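Local coordinates for protein agmatine ureohydrolase (Thermoplasma volcanium GSS1, PDB 3PZL) that probably hydrolyses agmatine to putrescine and urea as a manganese-dependent member of the arginase family, at residues V217-V228 against R260-V271. Residues are numbered along the deposited sequence; the frame is centred on the assembly and turned at random.
Sequences VDRKSRRVYISV and RLSYKAVGFDIV
Two torsions bring Tyr225 and Asp269 together: the tyrosine ring swings away from its own backbone N (chi1 179°), and the Asp269 carboxylate turns in between its backbone N and carbonyl carbon (chi1 73°). Tyr225 OH then donates to Asp269 OD2 at 2.8 Å, from above the carboxylate plane, while Ser227 OG gives its proton to the syn lone pair of Asp269 OD1 at 2.6 Å. One face of the ring lies against Gly267 O, where no side chain intervenes. An alanine in place of Tyr225 would probably uncover the Gly267 backbone and lose the phenol's bond to Asp269 OD2, which Thr127 OG1 also reaches. The strands that carry these groups, 223-228 and 267-271, run parallel, 5° apart, in the beta-alpha-beta unit that returns through helix 251-261. On the sheet face of Ile226 and Val228, the Phe268 ring turns its edge to Val228 CG2, with CE1 3.5 Å away. Ahead of the strands, the extended Lys264 chain carries NZ to Asp218 O (2.8 Å), with a weak hydrogen bond to Asp218 OD1 that is part of a salt bridge. That same OD1 accepts Tyr263 OH at 2.7 Å on its syn lone pair. Ser227 OG also hydrogen-bonds NE2 of the manganese ligand His124; Ser227 is thus a second-shell residue, and the buried Asp269 behind it is consistent with holding that hydroxyl in place and may in this way help to polarise the imidazole.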
loop_
_atom_site.group_PDB
_atom_site.type_symbol
_atom_site.label_atom_id
_atom_site.label_comp_id
_atom_site.label_asym_id
_atom_site.label_seq_id
_atom_site.Cartn_x
_atom_site.Cartn_y
_atom_site.Cartn_z
ATOM N N VAL B 217 14.488 -34.169 19.562
ATOM C CA VAL B 217 14.995 -33.088 20.434
ATOM C C VAL B 217 14.598 -33.260 21.910
ATOM O O VAL B 217 15.435 -33.220 22.792
ATOM C CB VAL B 217 14.512 -31.691 19.953
ATOM C CG1 VAL B 217 15.004 -30.615 20.861
ATOM C CG2 VAL B 217 14.997 -31.424 18.533
ATOM N N ASP B 218 13.315 -33.444 22.174
ATOM C CA ASP B 218 12.866 -33.678 23.536
ATOM C C ASP B 218 13.630 -34.798 24.275
ATOM O O ASP B 218 13.976 -34.654 25.445
ATOM C CB ASP B 218 11.375 -33.964 23.569
ATOM C CG ASP B 218 10.752 -33.587 24.898
ATOM O OD1 ASP B 218 11.469 -33.063 25.772
ATOM O OD2 ASP B 218 9.541 -33.797 25.076
ATOM N N ARG B 219 13.899 -35.907 23.594
ATOM C CA ARG B 219 14.628 -37.010 24.212
ATOM C C ARG B 219 16.094 -36.695 24.458
ATOM O O ARG B 219 16.619 -36.994 25.525
ATOM C CB ARG B 219 14.491 -38.276 23.373
ATOM C CG ARG B 219 13.141 -38.945 23.549
ATOM C CD ARG B 219 12.849 -39.886 22.403
ATOM N NE ARG B 219 11.612 -40.667 22.595
ATOM C CZ ARG B 219 10.372 -40.203 22.377
ATOM N NH1 ARG B 219 10.199 -38.933 21.983
ATOM N NH2 ARG B 219 9.306 -41.000 22.559
ATOM N N LYS B 220 16.739 -36.079 23.472
ATOM C CA LYS B 220 18.167 -35.774 23.530
ATOM C C LYS B 220 18.560 -34.727 24.574
ATOM O O LYS B 220 19.495 -34.926 25.327
ATOM C CB LYS B 220 18.670 -35.337 22.147
ATOM C CG LYS B 220 20.166 -35.150 22.110
ATOM C CD LYS B 220 20.708 -35.158 20.698
ATOM C CE LYS B 220 22.264 -35.336 20.727
ATOM N NZ LYS B 220 22.809 -34.862 19.395
ATOM N N SER B 221 17.836 -33.617 24.604
ATOM C CA SER B 221 18.211 -32.425 25.364
ATOM C C SER B 221 17.498 -32.312 26.701
ATOM O O SER B 221 16.316 -32.619 26.826
ATOM C CB SER B 221 17.841 -31.207 24.541
ATOM O OG SER B 221 18.143 -31.408 23.161
ATOM N N ARG B 222 18.209 -31.832 27.702
ATOM C CA ARG B 222 17.596 -31.641 29.001
ATOM C C ARG B 222 16.957 -30.272 29.068
ATOM O O ARG B 222 15.879 -30.103 29.610
ATOM C CB ARG B 222 18.633 -31.801 30.108
ATOM C CG ARG B 222 19.328 -33.151 30.086
ATOM C CD ARG B 222 20.328 -33.256 31.190
ATOM N NE ARG B 222 21.046 -34.524 31.136
ATOM C CZ ARG B 222 21.356 -35.245 32.207
ATOM N NH1 ARG B 222 20.979 -34.842 33.414
ATOM N NH2 ARG B 222 21.996 -36.393 32.062
ATOM N N ARG B 223 17.638 -29.282 28.521
ATOM C CA ARG B 223 17.082 -27.947 28.404
ATOM C C ARG B 223 17.254 -27.409 26.976
ATOM O O ARG B 223 18.100 -27.907 26.209
ATOM C CB ARG B 223 17.727 -27.025 29.443
ATOM C CG ARG B 223 17.231 -27.299 30.863
ATOM C CD ARG B 223 18.300 -26.959 31.845
ATOM N NE ARG B 223 18.272 -25.572 32.295
ATOM C CZ ARG B 223 19.358 -24.889 32.662
ATOM N NH1 ARG B 223 20.560 -25.463 32.598
ATOM N NH2 ARG B 223 19.250 -23.621 33.075
ATOM N N VAL B 224 16.450 -26.417 26.600
ATOM C CA VAL B 224 16.679 -25.762 25.315
ATOM C C VAL B 224 16.575 -24.242 25.323
ATOM O O VAL B 224 16.086 -23.612 26.278
ATOM C CB VAL B 224 15.811 -26.334 24.206
ATOM C CG1 VAL B 224 16.105 -27.813 24.016
ATOM C CG2 VAL B 224 14.322 -26.097 24.477
ATOM N N TYR B 225 17.091 -23.662 24.248
ATOM C CA TYR B 225 16.831 -22.284 23.907
ATOM C C TYR B 225 16.188 -22.356 22.526
ATOM O O TYR B 225 16.667 -23.099 21.648
ATOM C CB TYR B 225 18.131 -21.455 23.907
ATOM C CG TYR B 225 17.908 -20.007 23.529
ATOM C CD1 TYR B 225 17.841 -19.628 22.191
ATOM C CD2 TYR B 225 17.753 -19.020 24.509
ATOM C CE1 TYR B 225 17.618 -18.304 21.831
ATOM C CE2 TYR B 225 17.529 -17.682 24.161
ATOM C CZ TYR B 225 17.466 -17.329 22.819
ATOM O OH TYR B 225 17.240 -16.032 22.409
ATOM N N ILE B 226 15.099 -21.608 22.343
ATOM C CA ILE B 226 14.356 -21.645 21.086
ATOM C C ILE B 226 14.492 -20.338 20.345
ATOM O O ILE B 226 14.105 -19.286 20.841
ATOM C CB ILE B 226 12.862 -21.930 21.282
ATOM C CG1 ILE B 226 12.660 -23.094 22.247
ATOM C CG2 ILE B 226 12.219 -22.212 19.927
ATOM C CD1 ILE B 226 11.233 -23.433 22.520
ATOM N N SER B 227 15.038 -20.416 19.144
ATOM C CA SER B 227 15.185 -19.240 18.299
ATOM C C SER B 227 14.366 -19.372 17.002
ATOM O O SER B 227 14.619 -20.279 16.180
ATOM C CB SER B 227 16.639 -19.020 17.973
ATOM O OG SER B 227 16.761 -17.748 17.407
ATOM N N VAL B 228 13.376 -18.490 16.833
ATOM C CA VAL B 228 12.485 -18.562 15.687
ATOM C C VAL B 228 12.770 -17.468 14.642
ATOM O O VAL B 228 12.459 -16.276 14.845
ATOM C CB VAL B 228 11.051 -18.495 16.108
ATOM C CG1 VAL B 228 10.186 -18.788 14.956
ATOM C CG2 VAL B 228 10.773 -19.484 17.157
ATOM N N ARG B 260 5.281 -27.994 22.765
ATOM C CA ARG B 260 5.940 -29.194 23.226
ATOM C C ARG B 260 7.294 -28.982 23.923
ATOM O O ARG B 260 7.732 -29.837 24.667
ATOM C CB ARG B 260 6.136 -30.110 22.023
ATOM C CG ARG B 260 4.871 -30.792 21.519
ATOM C CD ARG B 260 4.363 -31.877 22.475
ATOM N NE ARG B 260 5.420 -32.744 23.014
ATOM C CZ ARG B 260 6.149 -33.608 22.294
ATOM N NH1 ARG B 260 5.981 -33.735 20.974
ATOM N NH2 ARG B 260 7.084 -34.337 22.893
ATOM N N LEU B 261 7.931 -27.845 23.693
ATOM C CA LEU B 261 9.282 -27.615 24.166
ATOM C C LEU B 261 9.485 -26.468 25.169
ATOM O O LEU B 261 10.600 -26.254 25.640
ATOM C CB LEU B 261 10.203 -27.408 22.964
ATOM C CG LEU B 261 11.021 -28.584 22.459
ATOM C CD1 LEU B 261 10.397 -29.937 22.753
ATOM C CD2 LEU B 261 11.245 -28.440 20.985
ATOM N N SER B 262 8.432 -25.727 25.488
ATOM C CA SER B 262 8.589 -24.485 26.260
ATOM C C SER B 262 8.848 -24.791 27.735
ATOM O O SER B 262 9.401 -23.965 28.445
ATOM C CB SER B 262 7.369 -23.601 26.129
ATOM O OG SER B 262 6.252 -24.339 26.549
ATOM N N TYR B 263 8.457 -25.978 28.180
ATOM C CA TYR B 263 8.736 -26.409 29.542
ATOM C C TYR B 263 10.230 -26.648 29.850
ATOM O O TYR B 263 10.630 -26.649 30.993
ATOM C CB TYR B 263 7.912 -27.664 29.862
ATOM C CG TYR B 263 8.496 -28.969 29.366
ATOM C CD1 TYR B 263 8.402 -29.334 28.024
ATOM C CD2 TYR B 263 9.108 -29.864 30.258
ATOM C CE1 TYR B 263 8.924 -30.536 27.568
ATOM C CE2 TYR B 263 9.637 -31.084 29.823
ATOM C CZ TYR B 263 9.544 -31.411 28.477
ATOM O OH TYR B 263 10.066 -32.603 28.035
ATOM N N LYS B 264 11.038 -26.854 28.826
ATOM C CA LYS B 264 12.475 -27.042 28.977
ATOM C C LYS B 264 13.232 -25.792 28.573
ATOM O O LYS B 264 14.467 -25.788 28.610
ATOM C CB LYS B 264 12.986 -28.158 28.061
ATOM C CG LYS B 264 12.432 -29.480 28.327
ATOM C CD LYS B 264 13.062 -30.507 27.421
ATOM C CE LYS B 264 13.047 -31.829 28.100
ATOM N NZ LYS B 264 14.027 -32.624 27.398
ATOM N N ALA B 265 12.504 -24.761 28.144
ATOM C CA ALA B 265 13.128 -23.619 27.481
ATOM C C ALA B 265 13.652 -22.634 28.496
ATOM O O ALA B 265 12.925 -22.240 29.399
ATOM C CB ALA B 265 12.157 -22.952 26.530
ATOM N N VAL B 266 14.920 -22.260 28.349
ATOM C CA VAL B 266 15.538 -21.265 29.234
ATOM C C VAL B 266 15.426 -19.865 28.668
ATOM O O VAL B 266 15.556 -18.887 29.394
ATOM C CB VAL B 266 17.022 -21.568 29.548
ATOM C CG1 VAL B 266 17.146 -22.914 30.317
ATOM C CG2 VAL B 266 17.877 -21.537 28.273
ATOM N N GLY B 267 15.176 -19.787 27.369
ATOM C CA GLY B 267 15.052 -18.511 26.678
ATOM C C GLY B 267 14.380 -18.665 25.331
ATOM O O GLY B 267 14.357 -19.754 24.773
ATOM N N PHE B 268 13.866 -17.564 24.804
ATOM C CA PHE B 268 13.119 -17.573 23.570
ATOM C C PHE B 268 13.328 -16.287 22.763
ATOM O O PHE B 268 13.528 -15.216 23.329
ATOM C CB PHE B 268 11.647 -17.745 23.926
ATOM C CG PHE B 268 10.736 -17.919 22.742
ATOM C CD1 PHE B 268 11.125 -18.674 21.664
ATOM C CD2 PHE B 268 9.450 -17.360 22.741
ATOM C CE1 PHE B 268 10.273 -18.857 20.571
ATOM C CE2 PHE B 268 8.580 -17.537 21.647
ATOM C CZ PHE B 268 8.994 -18.292 20.557
ATOM N N ASP B 269 13.266 -16.385 21.440
ATOM C CA ASP B 269 13.280 -15.193 20.602
ATOM C C ASP B 269 12.544 -15.316 19.278
ATOM O O ASP B 269 12.272 -16.431 18.814
ATOM C CB ASP B 269 14.689 -14.654 20.399
ATOM C CG ASP B 269 15.534 -15.495 19.470
ATOM O OD1 ASP B 269 15.029 -16.095 18.512
ATOM O OD2 ASP B 269 16.750 -15.531 19.706
ATOM N N ILE B 270 12.191 -14.162 18.703
ATOM C CA ILE B 270 11.453 -14.077 17.432
ATOM C C ILE B 270 12.112 -12.995 16.592
ATOM O O ILE B 270 12.318 -11.899 17.086
ATOM C CB ILE B 270 9.935 -13.762 17.641
ATOM C CG1 ILE B 270 9.319 -14.723 18.672
ATOM C CG2 ILE B 270 9.156 -13.823 16.313
ATOM C CD1 ILE B 270 7.977 -14.302 19.237
ATOM N N VAL B 271 12.458 -13.302 15.346
ATOM C CA VAL B 271 13.296 -12.421 14.560
ATOM C C VAL B 271 13.050 -12.485 13.061
ATOM O O VAL B 271 12.473 -13.420 12.545
ATOM C CB VAL B 271 14.804 -12.708 14.801
ATOM C CG1 VAL B 271 15.165 -12.551 16.263
ATOM C CG2 VAL B 271 15.194 -14.109 14.277
#